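Local coordinates for endo-1,3-beta-glucanase, family GH16 (Zobellia galactanivorans, PDB 4BPZ), which probably hydrolyses internal beta-1,3-glucosidic bonds of algal laminarin as a calcium-binding family 16 glycoside hydrolase, at residues 82-95 against 218-230. The protein carries 1 engineered substitution. Residues are numbered along the deposited sequence; the frame is centred on the assembly and turned at random.
Sequences YTSARLNSKFAFTY and YNAPHYLLLNIAM
The Tyr95 ring meets the Asn219 amide at its edge, where Tyr95 OH donates to a lone pair of Asn219 OD1 at 2.6 Å, ring and amide planes 74° apart. Over the centre of one face of the same ring lies the methyl CG2 of Thr94, 3.8 Å above its plane. Thr94 CG2 also rests on the Asn219 backbone, while Thr94 OG1 sits 3.3 Å from CG of Pro221. The Phe93 ring has Tyr95 O in plane at its edge, and the main chain of Phe93 exchanges two hydrogen bonds with His222.

Before this end, segment 82-95 turns a corner at Lys90, and Ser89 bridges the break. With chi1 at 60°, its hydroxyl is placed between backbone N and carbonyl carbon, where Ser89 OG accepts a hydrogen bond from Leu224 N at 2.9 Å and donates one to Phe91 O. Regular antiparallel pairing follows, Leu87 N reaching Leu226 O at 2.9 Å and Leu226 N returning to Leu87 O. Further along, Ser84 OG donates in plane to a lone pair of Ile228 O.

On the face bearing Arg86, Asn88, Tyr223, Leu225 and Asn227, the extended Arg86 chain runs alongside Asn227, with guanidinium and amide planes 41° apart. Leu225 CD2 touches Arg86 NH2 at 3.7 Å. Salt-bridged to Glu123 and bonded through NE to Gln33, the guanidinium is held beside the bound glucan, to which NH2 adds a weak hydrogen bond; Asn227 OD1 accepts from Trp115. These neighbouring strands belong to the beta-jelly-roll of family 16 glycoside hydrolases, whose concave face here contributes Arg86 to the glycan-binding cleft.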
loop_
_atom_site.group_PDB
_atom_site.type_symbol
_atom_site.label_atom_id
_atom_site.label_comp_id
_atom_site.label_asym_id
_atom_site.label_seq_id
_atom_site.Cartn_x
_atom_site.Cartn_y
_atom_site.Cartn_z
ATOM N N TYR A 82 4.057 17.103 -7.551
ATOM C CA TYR A 82 4.829 15.960 -7.138
ATOM C C TYR A 82 4.480 14.796 -8.024
ATOM O O TYR A 82 3.319 14.670 -8.449
ATOM C CB TYR A 82 4.580 15.549 -5.663
ATOM C CG TYR A 82 4.827 16.700 -4.708
ATOM C CD1 TYR A 82 3.774 17.605 -4.419
ATOM C CD2 TYR A 82 6.068 16.950 -4.180
ATOM C CE1 TYR A 82 4.010 18.744 -3.627
ATOM C CE2 TYR A 82 6.338 18.071 -3.352
ATOM C CZ TYR A 82 5.294 18.931 -3.088
ATOM O OH TYR A 82 5.564 20.032 -2.320
ATOM N N THR A 83 5.416 13.891 -8.185
ATOM C CA THR A 83 5.162 12.579 -8.853
ATOM C C THR A 83 5.619 11.472 -7.958
ATOM O O THR A 83 6.527 11.634 -7.096
ATOM C CB THR A 83 5.944 12.526 -10.224
ATOM O OG1 THR A 83 7.321 12.633 -9.943
ATOM C CG2 THR A 83 5.472 13.549 -11.183
ATOM N N SER A 84 5.014 10.297 -8.116
ATOM C CA SER A 84 5.351 9.113 -7.353
ATOM C C SER A 84 4.868 7.892 -8.165
ATOM O O SER A 84 4.526 8.037 -9.342
ATOM C CB SER A 84 4.734 9.216 -5.966
ATOM O OG SER A 84 5.159 8.179 -5.147
ATOM N N ALA A 85 4.835 6.734 -7.515
ATOM C CA ALA A 85 4.278 5.534 -8.152
ATOM C C ALA A 85 3.349 4.854 -7.164
ATOM O O ALA A 85 3.501 4.930 -5.943
ATOM C CB ALA A 85 5.357 4.583 -8.608
ATOM N N ARG A 86 2.364 4.169 -7.769
ATOM C CA ARG A 86 1.331 3.394 -7.052
ATOM C C ARG A 86 1.210 2.036 -7.810
ATOM O O ARG A 86 0.635 2.019 -8.907
ATOM C CB ARG A 86 -0.007 4.156 -6.999
ATOM C CG ARG A 86 -1.132 3.403 -6.344
ATOM C CD ARG A 86 -2.250 4.380 -6.057
ATOM N NE ARG A 86 -3.500 3.691 -5.619
ATOM C CZ ARG A 86 -4.322 4.170 -4.690
ATOM N NH1 ARG A 86 -3.992 5.148 -3.883
ATOM N NH2 ARG A 86 -5.518 3.553 -4.540
ATOM N N LEU A 87 1.737 1.006 -7.235
ATOM C CA LEU A 87 1.747 -0.353 -7.821
ATOM C C LEU A 87 0.615 -1.157 -7.221
ATOM O O LEU A 87 0.223 -0.940 -6.066
ATOM C CB LEU A 87 3.025 -1.068 -7.522
ATOM C CG LEU A 87 4.314 -0.411 -7.958
ATOM C CD1 LEU A 87 5.515 -1.290 -7.605
ATOM C CD2 LEU A 87 4.294 -0.090 -9.414
ATOM N N ASN A 88 0.045 -2.049 -8.031
ATOM C CA ASN A 88 -0.936 -3.049 -7.547
ATOM C C ASN A 88 -0.441 -4.399 -7.933
ATOM O O ASN A 88 0.055 -4.570 -9.087
ATOM C CB ASN A 88 -2.320 -2.862 -8.206
ATOM C CG ASN A 88 -3.003 -1.535 -7.974
ATOM O OD1 ASN A 88 -2.559 -0.649 -7.188
ATOM N ND2 ASN A 88 -4.088 -1.354 -8.592
ATOM N N SER A 89 -0.532 -5.390 -7.067
ATOM C CA SER A 89 -0.180 -6.751 -7.510
ATOM C C SER A 89 -1.193 -7.244 -8.539
ATOM O O SER A 89 -2.404 -7.044 -8.420
ATOM C CB SER A 89 -0.156 -7.711 -6.319
ATOM O OG SER A 89 -1.388 -7.843 -5.622
ATOM N N LYS A 90 -0.617 -7.969 -9.522
ATOM C CA LYS A 90 -1.341 -8.721 -10.554
ATOM C C LYS A 90 -1.585 -10.119 -9.957
ATOM O O LYS A 90 -1.162 -11.149 -10.468
ATOM C CB LYS A 90 -0.542 -8.766 -11.872
ATOM C CG LYS A 90 -0.598 -7.452 -12.565
ATOM C CD LYS A 90 -0.221 -7.700 -14.020
ATOM C CE LYS A 90 -0.306 -6.336 -14.706
ATOM N NZ LYS A 90 0.252 -6.437 -16.105
ATOM N N PHE A 91 -2.221 -10.104 -8.796
ATOM C CA PHE A 91 -2.332 -11.341 -8.010
ATOM C C PHE A 91 -3.276 -10.967 -6.942
ATOM O O PHE A 91 -2.989 -10.067 -6.154
ATOM C CB PHE A 91 -0.990 -11.792 -7.361
ATOM C CG PHE A 91 -1.124 -13.037 -6.492
ATOM C CD1 PHE A 91 -1.248 -14.281 -7.121
ATOM C CD2 PHE A 91 -1.176 -12.988 -5.088
ATOM C CE1 PHE A 91 -1.338 -15.474 -6.384
ATOM C CE2 PHE A 91 -1.296 -14.180 -4.333
ATOM C CZ PHE A 91 -1.399 -15.395 -4.997
ATOM N N ALA A 92 -4.380 -11.674 -6.921
ATOM C CA ALA A 92 -5.423 -11.453 -5.952
ATOM C C ALA A 92 -5.578 -12.718 -5.120
ATOM O O ALA A 92 -5.482 -13.816 -5.723
ATOM C CB ALA A 92 -6.743 -11.063 -6.630
ATOM N N PHE A 93 -5.834 -12.640 -3.851
ATOM C CA PHE A 93 -5.792 -13.806 -2.979
ATOM C C PHE A 93 -6.752 -13.628 -1.817
ATOM O O PHE A 93 -7.022 -12.470 -1.420
ATOM C CB PHE A 93 -4.368 -14.092 -2.489
ATOM C CG PHE A 93 -3.809 -12.986 -1.682
ATOM C CD1 PHE A 93 -3.396 -11.772 -2.264
ATOM C CD2 PHE A 93 -3.736 -13.064 -0.287
ATOM C CE1 PHE A 93 -2.924 -10.693 -1.554
ATOM C CE2 PHE A 93 -3.220 -11.934 0.454
ATOM C CZ PHE A 93 -2.875 -10.780 -0.207
ATOM N N THR A 94 -7.207 -14.770 -1.293
ATOM C CA THR A 94 -8.062 -14.789 -0.101
ATOM C C THR A 94 -7.399 -15.572 0.959
ATOM O O THR A 94 -7.155 -16.780 0.791
ATOM C CB THR A 94 -9.442 -15.407 -0.369
ATOM O OG1 THR A 94 -9.960 -14.722 -1.516
ATOM C CG2 THR A 94 -10.367 -15.226 0.819
ATOM N N TYR A 95 -7.052 -14.862 2.072
ATOM C CA TYR A 95 -6.302 -15.406 3.219
ATOM C C TYR A 95 -4.849 -15.563 2.865
ATOM O O TYR A 95 -4.474 -15.740 1.660
ATOM C CB TYR A 95 -6.910 -16.661 3.788
ATOM C CG TYR A 95 -8.398 -16.607 4.046
ATOM C CD1 TYR A 95 -9.032 -15.501 4.556
ATOM C CD2 TYR A 95 -9.189 -17.689 3.731
ATOM C CE1 TYR A 95 -10.385 -15.464 4.799
ATOM C CE2 TYR A 95 -10.560 -17.723 3.985
ATOM C CZ TYR A 95 -11.162 -16.566 4.515
ATOM O OH TYR A 95 -12.509 -16.588 4.716
ATOM N N TYR A 218 -13.690 -9.345 4.143
ATOM C CA TYR A 218 -12.368 -9.945 4.304
ATOM C C TYR A 218 -12.414 -11.458 4.133
ATOM O O TYR A 218 -11.674 -12.205 4.735
ATOM C CB TYR A 218 -11.737 -9.581 5.640
ATOM C CG TYR A 218 -11.604 -8.067 5.845
ATOM C CD1 TYR A 218 -10.774 -7.332 5.031
ATOM C CD2 TYR A 218 -12.286 -7.395 6.832
ATOM C CE1 TYR A 218 -10.601 -5.966 5.224
ATOM C CE2 TYR A 218 -12.128 -6.051 7.019
ATOM C CZ TYR A 218 -11.301 -5.316 6.251
ATOM O OH TYR A 218 -11.088 -3.971 6.488
ATOM N N ASN A 219 -13.331 -11.935 3.242
ATOM C CA ASN A 219 -13.455 -13.389 2.932
ATOM C C ASN A 219 -13.507 -13.611 1.449
ATOM O O ASN A 219 -13.961 -14.676 0.980
ATOM C CB ASN A 219 -14.671 -14.005 3.651
ATOM C CG ASN A 219 -14.482 -13.863 5.161
ATOM O OD1 ASN A 219 -13.682 -14.536 5.811
ATOM N ND2 ASN A 219 -15.203 -12.873 5.667
ATOM N N ALA A 220 -13.037 -12.645 0.671
ATOM C CA ALA A 220 -13.021 -12.685 -0.763
ATOM C C ALA A 220 -11.662 -12.090 -1.203
ATOM O O ALA A 220 -10.956 -11.493 -0.388
ATOM C CB ALA A 220 -14.182 -11.904 -1.334
ATOM N N PRO A 221 -11.320 -12.130 -2.478
ATOM C CA PRO A 221 -9.914 -11.798 -2.833
ATOM C C PRO A 221 -9.584 -10.360 -2.613
ATOM O O PRO A 221 -10.418 -9.477 -2.891
ATOM C CB PRO A 221 -9.822 -12.155 -4.325
ATOM C CG PRO A 221 -10.811 -13.372 -4.455
ATOM C CD PRO A 221 -12.010 -12.835 -3.607
ATOM N N HIS A 222 -8.362 -10.120 -2.198
ATOM C CA HIS A 222 -7.757 -8.752 -2.146
ATOM C C HIS A 222 -6.506 -8.758 -2.968
ATOM O O HIS A 222 -5.930 -9.782 -3.279
ATOM C CB HIS A 222 -7.398 -8.382 -0.674
ATOM C CG HIS A 222 -8.529 -7.935 0.174
ATOM N ND1 HIS A 222 -9.731 -8.507 0.378
ATOM C CD2 HIS A 222 -8.464 -6.823 0.956
ATOM C CE1 HIS A 222 -10.446 -7.685 1.217
ATOM N NE2 HIS A 222 -9.654 -6.662 1.561
ATOM N N TYR A 223 -6.098 -7.561 -3.406
ATOM C CA TYR A 223 -4.808 -7.332 -4.020
ATOM C C TYR A 223 -3.988 -6.364 -3.215
ATOM O O TYR A 223 -4.521 -5.591 -2.402
ATOM C CB TYR A 223 -4.922 -6.901 -5.497
ATOM C CG TYR A 223 -5.693 -5.652 -5.721
ATOM C CD1 TYR A 223 -5.077 -4.372 -5.682
ATOM C CD2 TYR A 223 -7.084 -5.683 -5.951
ATOM C CE1 TYR A 223 -5.799 -3.227 -5.899
ATOM C CE2 TYR A 223 -7.813 -4.536 -6.170
ATOM C CZ TYR A 223 -7.155 -3.311 -6.176
ATOM O OH TYR A 223 -7.903 -2.180 -6.440
ATOM N N LEU A 224 -2.682 -6.394 -3.411
ATOM C CA LEU A 224 -1.728 -5.573 -2.666
ATOM C C LEU A 224 -1.447 -4.269 -3.419
ATOM O O LEU A 224 -1.377 -4.239 -4.666
ATOM C CB LEU A 224 -0.399 -6.327 -2.525
ATOM C CG LEU A 224 0.652 -5.745 -1.582
ATOM C CD1 LEU A 224 0.177 -5.908 -0.122
ATOM C CD2 LEU A 224 1.976 -6.510 -1.773
ATOM N N LEU A 225 -1.269 -3.171 -2.664
ATOM C CA LEU A 225 -0.851 -1.909 -3.156
ATOM C C LEU A 225 0.419 -1.444 -2.466
ATOM O O LEU A 225 0.561 -1.647 -1.246
ATOM C CB LEU A 225 -1.936 -0.828 -2.976
ATOM C CG LEU A 225 -3.297 -1.069 -3.690
ATOM C CD1 LEU A 225 -4.275 -1.814 -2.809
ATOM C CD2 LEU A 225 -3.893 0.215 -4.190
ATOM N N LEU A 226 1.285 -0.750 -3.212
ATOM C CA LEU A 226 2.521 -0.154 -2.680
ATOM C C LEU A 226 2.614 1.237 -3.258
ATOM O O LEU A 226 2.515 1.393 -4.485
ATOM C CB LEU A 226 3.752 -0.935 -3.199
ATOM C CG LEU A 226 3.771 -2.386 -2.779
ATOM C CD1 LEU A 226 4.900 -3.085 -3.604
ATOM C CD2 LEU A 226 3.949 -2.591 -1.304
ATOM N N ASN A 227 2.826 2.254 -2.431
ATOM C CA ASN A 227 2.830 3.619 -2.971
ATOM C C ASN A 227 3.548 4.573 -2.012
ATOM O O ASN A 227 3.701 4.254 -0.826
ATOM C CB ASN A 227 1.417 4.132 -3.265
ATOM C CG ASN A 227 0.592 4.311 -2.025
ATOM O OD1 ASN A 227 0.135 3.316 -1.457
ATOM N ND2 ASN A 227 0.489 5.524 -1.515
ATOM N N ILE A 228 3.900 5.752 -2.505
ATOM C CA ILE A 228 4.178 6.934 -1.624
ATOM C C ILE A 228 3.240 8.030 -2.036
ATOM O O ILE A 228 3.396 8.549 -3.148
ATOM C CB ILE A 228 5.630 7.449 -1.680
ATOM C CG1 ILE A 228 6.710 6.378 -1.525
ATOM C CG2 ILE A 228 5.766 8.543 -0.605
ATOM C CD1 ILE A 228 8.097 6.944 -1.830
ATOM N N ALA A 229 2.309 8.429 -1.188
ATOM C CA ALA A 229 1.545 9.656 -1.436
ATOM C C ALA A 229 2.346 10.828 -0.890
ATOM O O ALA A 229 3.156 10.677 0.024
ATOM C CB ALA A 229 0.187 9.536 -0.768
ATOM N N MET A 230 2.083 11.997 -1.414
ATOM C CA MET A 230 2.693 13.278 -0.920
ATOM C C MET A 230 1.595 14.168 -0.379
ATOM O O MET A 230 0.594 14.417 -1.037
ATOM C CB MET A 230 3.414 13.964 -2.016
ATOM C CG MET A 230 4.688 13.260 -2.474
ATOM S SD MET A 230 5.940 12.984 -1.157
ATOM C CE MET A 230 6.271 14.681 -0.623
#